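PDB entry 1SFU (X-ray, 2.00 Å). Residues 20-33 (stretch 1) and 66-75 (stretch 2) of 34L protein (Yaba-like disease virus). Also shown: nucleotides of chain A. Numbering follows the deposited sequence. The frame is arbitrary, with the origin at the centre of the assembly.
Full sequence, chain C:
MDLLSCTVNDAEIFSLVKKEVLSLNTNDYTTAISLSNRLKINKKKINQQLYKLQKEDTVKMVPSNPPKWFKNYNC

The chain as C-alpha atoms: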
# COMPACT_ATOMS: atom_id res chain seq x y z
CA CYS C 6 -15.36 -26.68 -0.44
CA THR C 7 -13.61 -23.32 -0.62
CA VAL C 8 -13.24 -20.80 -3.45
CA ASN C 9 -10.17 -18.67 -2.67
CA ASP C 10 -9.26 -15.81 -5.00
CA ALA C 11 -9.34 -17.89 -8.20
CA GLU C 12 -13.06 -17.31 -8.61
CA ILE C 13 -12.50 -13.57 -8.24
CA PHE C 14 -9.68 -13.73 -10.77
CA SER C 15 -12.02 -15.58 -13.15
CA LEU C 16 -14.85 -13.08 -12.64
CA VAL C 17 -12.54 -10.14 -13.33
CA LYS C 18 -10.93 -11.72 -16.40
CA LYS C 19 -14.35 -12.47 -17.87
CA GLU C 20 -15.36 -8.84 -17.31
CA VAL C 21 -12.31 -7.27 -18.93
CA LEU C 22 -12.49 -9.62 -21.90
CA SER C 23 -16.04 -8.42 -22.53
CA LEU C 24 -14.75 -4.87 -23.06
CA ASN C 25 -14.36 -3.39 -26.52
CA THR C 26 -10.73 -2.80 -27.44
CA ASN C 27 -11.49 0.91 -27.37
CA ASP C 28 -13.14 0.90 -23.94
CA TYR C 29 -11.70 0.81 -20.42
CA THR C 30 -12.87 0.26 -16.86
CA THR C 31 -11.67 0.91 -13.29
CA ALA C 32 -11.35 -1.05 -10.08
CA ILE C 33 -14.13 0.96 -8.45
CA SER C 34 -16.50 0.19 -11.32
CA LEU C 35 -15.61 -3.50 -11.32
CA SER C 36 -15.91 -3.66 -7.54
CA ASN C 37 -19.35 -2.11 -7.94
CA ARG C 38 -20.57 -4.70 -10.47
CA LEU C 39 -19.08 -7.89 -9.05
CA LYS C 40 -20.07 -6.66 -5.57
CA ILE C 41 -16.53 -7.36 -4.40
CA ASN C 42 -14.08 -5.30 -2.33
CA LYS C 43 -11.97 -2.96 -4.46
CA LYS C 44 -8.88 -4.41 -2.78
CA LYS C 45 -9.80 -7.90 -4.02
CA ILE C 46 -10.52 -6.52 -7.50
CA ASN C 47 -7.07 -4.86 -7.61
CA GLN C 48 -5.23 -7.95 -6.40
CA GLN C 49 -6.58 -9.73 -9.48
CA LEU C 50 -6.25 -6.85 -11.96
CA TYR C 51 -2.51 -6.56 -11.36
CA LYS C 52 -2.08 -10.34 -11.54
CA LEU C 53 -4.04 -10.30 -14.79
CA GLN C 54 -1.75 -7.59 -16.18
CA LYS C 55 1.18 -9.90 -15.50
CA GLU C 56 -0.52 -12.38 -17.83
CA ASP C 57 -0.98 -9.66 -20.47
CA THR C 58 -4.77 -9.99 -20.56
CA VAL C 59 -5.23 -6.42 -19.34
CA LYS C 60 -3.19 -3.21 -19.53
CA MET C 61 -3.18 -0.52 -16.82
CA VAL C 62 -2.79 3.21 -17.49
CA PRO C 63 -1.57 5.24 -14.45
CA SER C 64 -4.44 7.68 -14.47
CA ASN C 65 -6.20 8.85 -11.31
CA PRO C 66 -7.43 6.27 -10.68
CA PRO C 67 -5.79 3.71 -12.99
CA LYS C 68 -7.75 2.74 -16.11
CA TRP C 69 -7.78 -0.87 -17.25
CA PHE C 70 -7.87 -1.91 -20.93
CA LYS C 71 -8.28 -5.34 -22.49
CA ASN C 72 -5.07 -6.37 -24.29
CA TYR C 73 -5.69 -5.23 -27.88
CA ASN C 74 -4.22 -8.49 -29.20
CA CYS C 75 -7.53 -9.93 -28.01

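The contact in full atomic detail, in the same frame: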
# COMPACT_ATOMS: atom_id res chain seq x y z
N GLU C 20 -14.88 -10.21 -17.14
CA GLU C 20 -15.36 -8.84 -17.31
C GLU C 20 -14.50 -8.01 -18.26
O GLU C 20 -15.03 -7.34 -19.15
CB GLU C 20 -15.43 -8.12 -15.96
CG GLU C 20 -16.52 -8.62 -15.03
CD GLU C 20 -17.91 -8.40 -15.59
OE1 GLU C 20 -18.31 -7.23 -15.78
OE2 GLU C 20 -18.60 -9.41 -15.86
N VAL C 21 -13.19 -8.05 -18.07
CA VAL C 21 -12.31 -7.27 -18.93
C VAL C 21 -12.34 -7.76 -20.37
O VAL C 21 -12.28 -6.96 -21.30
CB VAL C 21 -10.85 -7.29 -18.40
CG1 VAL C 21 -10.79 -6.68 -17.01
CG2 VAL C 21 -10.31 -8.70 -18.40
N LEU C 22 -12.44 -9.07 -20.56
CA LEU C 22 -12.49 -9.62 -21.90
C LEU C 22 -13.76 -9.23 -22.64
O LEU C 22 -13.80 -9.26 -23.87
CB LEU C 22 -12.36 -11.15 -21.86
CG LEU C 22 -10.95 -11.64 -21.54
CD1 LEU C 22 -10.92 -13.16 -21.45
CD2 LEU C 22 -9.99 -11.15 -22.62
N SER C 23 -14.79 -8.82 -21.90
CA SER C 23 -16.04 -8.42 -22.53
C SER C 23 -15.98 -6.98 -23.02
O SER C 23 -16.87 -6.51 -23.72
CB SER C 23 -17.21 -8.58 -21.55
OG SER C 23 -17.15 -7.62 -20.51
N LEU C 24 -14.91 -6.27 -22.65
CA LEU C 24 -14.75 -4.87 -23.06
C LEU C 24 -14.37 -4.75 -24.53
O LEU C 24 -13.78 -5.66 -25.11
CB LEU C 24 -13.64 -4.20 -22.24
CG LEU C 24 -13.76 -4.06 -20.72
CD1 LEU C 24 -12.40 -3.70 -20.15
CD2 LEU C 24 -14.79 -3.02 -20.36
N ASN C 25 -14.73 -3.63 -25.14
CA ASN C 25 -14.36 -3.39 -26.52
C ASN C 25 -12.94 -2.87 -26.44
O ASN C 25 -12.58 -2.16 -25.50
CB ASN C 25 -15.27 -2.33 -27.15
CG ASN C 25 -16.71 -2.77 -27.21
OD1 ASN C 25 -17.02 -3.88 -27.64
ND2 ASN C 25 -17.61 -1.89 -26.78
N THR C 26 -12.12 -3.23 -27.42
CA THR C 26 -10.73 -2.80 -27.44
C THR C 26 -10.58 -1.33 -27.09
O THR C 26 -9.66 -0.92 -26.39
CB THR C 26 -10.10 -3.04 -28.83
OG1 THR C 26 -10.05 -4.45 -29.10
CG2 THR C 26 -8.70 -2.46 -28.90
N ASN C 27 -11.52 -0.53 -27.58
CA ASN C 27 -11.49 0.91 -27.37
C ASN C 27 -11.98 1.39 -26.00
O ASN C 27 -11.78 2.55 -25.64
CB ASN C 27 -12.29 1.60 -28.47
CG ASN C 27 -12.16 3.10 -28.43
OD1 ASN C 27 -11.06 3.64 -28.31
ND2 ASN C 27 -13.29 3.80 -28.53
N ASP C 28 -12.61 0.51 -25.24
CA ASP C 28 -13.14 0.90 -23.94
C ASP C 28 -12.22 0.53 -22.79
O ASP C 28 -11.27 -0.23 -22.96
CB ASP C 28 -14.52 0.26 -23.74
CG ASP C 28 -15.26 0.84 -22.55
OD1 ASP C 28 -15.13 2.07 -22.32
OD2 ASP C 28 -15.98 0.09 -21.86
N TYR C 29 -12.49 1.09 -21.61
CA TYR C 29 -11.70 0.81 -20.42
C TYR C 29 -12.59 0.82 -19.19
O TYR C 29 -13.71 1.32 -19.24
CB TYR C 29 -10.56 1.83 -20.26
CG TYR C 29 -11.00 3.27 -20.05
CD1 TYR C 29 -11.41 3.73 -18.78
CD2 TYR C 29 -11.01 4.18 -21.10
CE1 TYR C 29 -11.79 5.06 -18.59
CE2 TYR C 29 -11.40 5.51 -20.92
CZ TYR C 29 -11.79 5.94 -19.66
OH TYR C 29 -12.16 7.25 -19.47
N THR C 30 -12.10 0.27 -18.09
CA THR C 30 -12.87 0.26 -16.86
C THR C 30 -11.94 0.60 -15.70
O THR C 30 -10.76 0.88 -15.91
CB THR C 30 -13.56 -1.12 -16.63
OG1 THR C 30 -14.50 -1.02 -15.55
CG2 THR C 30 -12.55 -2.20 -16.32
N THR C 31 -12.47 0.60 -14.48
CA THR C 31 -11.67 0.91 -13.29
C THR C 31 -11.97 -0.10 -12.21
O THR C 31 -12.93 -0.86 -12.30
CB THR C 31 -11.99 2.31 -12.74
OG1 THR C 31 -13.34 2.33 -12.25
CG2 THR C 31 -11.84 3.36 -13.83
N ALA C 32 -11.15 -0.11 -11.17
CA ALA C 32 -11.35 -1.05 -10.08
C ALA C 32 -12.66 -0.73 -9.36
O ALA C 32 -13.43 -1.64 -9.03
CB ALA C 32 -10.19 -0.99 -9.10
N ILE C 33 -12.91 0.55 -9.14
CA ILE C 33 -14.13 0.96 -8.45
C ILE C 33 -15.37 0.49 -9.21
O ILE C 33 -16.33 0.01 -8.60
CB ILE C 33 -14.19 2.50 -8.27
CG1 ILE C 33 -15.52 2.89 -7.65
CG2 ILE C 33 -14.00 3.19 -9.60
CD1 ILE C 33 -15.79 2.22 -6.31
N PRO C 66 -8.20 7.49 -10.97
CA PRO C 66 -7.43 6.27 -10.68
C PRO C 66 -6.98 5.54 -11.95
O PRO C 66 -7.30 5.95 -13.07
CB PRO C 66 -8.41 5.45 -9.86
CG PRO C 66 -9.69 5.72 -10.56
CD PRO C 66 -9.64 7.24 -10.80
N PRO C 67 -6.24 4.43 -11.80
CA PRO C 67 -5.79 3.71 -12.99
C PRO C 67 -6.95 3.19 -13.85
O PRO C 67 -7.98 2.77 -13.33
CB PRO C 67 -4.96 2.57 -12.41
CG PRO C 67 -4.40 3.19 -11.14
CD PRO C 67 -5.60 3.90 -10.58
N LYS C 68 -6.76 3.24 -15.16
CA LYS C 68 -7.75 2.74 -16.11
C LYS C 68 -7.25 1.40 -16.62
O LYS C 68 -6.05 1.21 -16.83
CB LYS C 68 -7.92 3.74 -17.26
CG LYS C 68 -8.52 5.06 -16.81
CD LYS C 68 -8.41 6.16 -17.86
CE LYS C 68 -8.97 7.48 -17.32
NZ LYS C 68 -8.63 8.67 -18.14
N TRP C 69 -8.16 0.45 -16.80
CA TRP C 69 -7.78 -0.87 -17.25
C TRP C 69 -8.38 -1.23 -18.61
O TRP C 69 -9.61 -1.20 -18.79
CB TRP C 69 -8.19 -1.90 -16.19
CG TRP C 69 -7.51 -1.66 -14.87
CD1 TRP C 69 -7.88 -0.76 -13.91
CD2 TRP C 69 -6.32 -2.30 -14.38
NE1 TRP C 69 -6.98 -0.79 -12.86
CE2 TRP C 69 -6.02 -1.73 -13.13
CE3 TRP C 69 -5.48 -3.29 -14.89
CZ2 TRP C 69 -4.91 -2.12 -12.37
CZ3 TRP C 69 -4.37 -3.69 -14.14
CH2 TRP C 69 -4.09 -3.10 -12.90
N PHE C 70 -7.49 -1.55 -19.55
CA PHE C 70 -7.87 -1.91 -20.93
C PHE C 70 -7.62 -3.38 -21.22
O PHE C 70 -6.69 -3.99 -20.68
CB PHE C 70 -7.03 -1.12 -21.95
CG PHE C 70 -7.21 0.36 -21.90
CD1 PHE C 70 -6.67 1.11 -20.86
CD2 PHE C 70 -7.91 1.02 -22.92
CE1 PHE C 70 -6.81 2.50 -20.83
CE2 PHE C 70 -8.06 2.41 -22.89
CZ PHE C 70 -7.50 3.15 -21.85
N LYS C 71 -8.45 -3.96 -22.08
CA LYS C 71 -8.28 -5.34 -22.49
C LYS C 71 -7.09 -5.32 -23.45
O LYS C 71 -6.95 -4.38 -24.23
CB LYS C 71 -9.52 -5.85 -23.22
CG LYS C 71 -9.35 -7.23 -23.83
CD LYS C 71 -10.61 -7.72 -24.54
CE LYS C 71 -10.99 -6.80 -25.69
NZ LYS C 71 -12.18 -7.31 -26.43
N ASN C 72 -6.22 -6.33 -23.39
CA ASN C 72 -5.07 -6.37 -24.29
C ASN C 72 -5.62 -6.32 -25.71
O ASN C 72 -6.46 -7.14 -26.08
CB ASN C 72 -4.29 -7.68 -24.08
CG ASN C 72 -2.94 -7.67 -24.77
OD1 ASN C 72 -1.90 -7.65 -24.13
ND2 ASN C 72 -2.96 -7.69 -26.10
N TYR C 73 -5.18 -5.35 -26.52
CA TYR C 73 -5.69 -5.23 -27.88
C TYR C 73 -5.42 -6.42 -28.80
O TYR C 73 -6.03 -6.54 -29.86
CB TYR C 73 -5.20 -3.93 -28.55
CG TYR C 73 -3.71 -3.72 -28.54
CD1 TYR C 73 -2.85 -4.60 -29.18
CD2 TYR C 73 -3.15 -2.61 -27.90
CE1 TYR C 73 -1.47 -4.39 -29.17
CE2 TYR C 73 -1.79 -2.39 -27.89
CZ TYR C 73 -0.95 -3.28 -28.52
OH TYR C 73 0.41 -3.07 -28.49
N ASN C 74 -4.51 -7.31 -28.40
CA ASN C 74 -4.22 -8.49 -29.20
C ASN C 74 -5.42 -9.43 -29.12
O ASN C 74 -5.53 -10.38 -29.88
CB ASN C 74 -2.97 -9.21 -28.68
CG ASN C 74 -1.70 -8.40 -28.88
OD1 ASN C 74 -1.48 -7.83 -29.94
ND2 ASN C 74 -0.85 -8.37 -27.86
N CYS C 75 -6.32 -9.14 -28.18
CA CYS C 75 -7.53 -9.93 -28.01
C CYS C 75 -8.57 -9.43 -29.00
O CYS C 75 -9.66 -9.01 -28.56
CB CYS C 75 -8.09 -9.78 -26.59
SG CYS C 75 -7.01 -10.33 -25.25
OXT CYS C 75 -8.29 -9.45 -30.22
P DG A 3 -8.26 6.38 -5.62
OP1 DG A 3 -9.03 7.47 -6.26
OP2 DG A 3 -8.91 5.08 -5.35
O5' DG A 3 -6.95 6.17 -6.49
C5' DG A 3 -6.11 5.04 -6.27
C4' DG A 3 -4.90 5.09 -7.16
O4' DG A 3 -4.25 6.36 -6.98
C3' DG A 3 -3.86 4.04 -6.82
O3' DG A 3 -3.98 3.00 -7.79
C2' DG A 3 -2.54 4.73 -7.11
C1' DG A 3 -2.84 6.22 -7.02
N9 DG A 3 -2.29 6.93 -5.87
C8 DG A 3 -1.47 8.03 -5.91
N7 DG A 3 -1.15 8.48 -4.72
C5 DG A 3 -1.81 7.63 -3.84
C6 DG A 3 -1.85 7.64 -2.43
O6 DG A 3 -1.29 8.42 -1.65
N1 DG A 3 -2.63 6.60 -1.93
C2 DG A 3 -3.30 5.68 -2.70
N2 DG A 3 -4.00 4.75 -2.03
N3 DG A 3 -3.27 5.66 -4.03
C4 DG A 3 -2.51 6.66 -4.53
O HOH W 1 -10.41 -2.60 -23.58
O HOH W 2 -8.75 1.64 -11.05

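Stretch 2 runs antiparallel to the Tyr-29–Thr-30 segment of stretch 1, and its contacts climb from the nucleic acid to the chain terminus. At the start, Pro-66 follows a cis peptide bond, and CD of Pro-67 lies 3.3 Å from O3' of DG3. The Pro-67 carbonyl faces stretch 1, where a water bridges its O (2.7 Å) to Ala-32 N (3.0 Å), linking the residue just before the strand to the start of the helix at Ala-32. Lys-68 lays its aliphatic chain over one face of the Tyr-29 ring, with CD 3.9 Å from the ring centroid, a CH-pi contact. Trp-69 supplies the paired backbone bonds: its N donates to Thr-30 O (2.8 Å), and its O accepts from Thr-30 N (3.0 Å). Its indole lies on the same face of the sheet as Thr-30. Phe-70 emerges on the other face beside Tyr-29, whose CB sits over the phenyl ring, 3.6 Å from its centroid. Lys-71 is the most extensively covered residue; its chain, trans except for a bend at chi3 (p), passes Leu-22 and Thr-26 so that NZ donates to Leu-24 O (2.7 Å). Where direct pairing gives out, Lys-71 N donates to a water (2.8 Å) that also reaches Asp-28 O (2.6 Å). Beyond it, Tyr-73 CB packs against Thr-26 CG2 (3.8 Å), and Cys-75 SG approaches Leu-22 CD2 (4.1 Å).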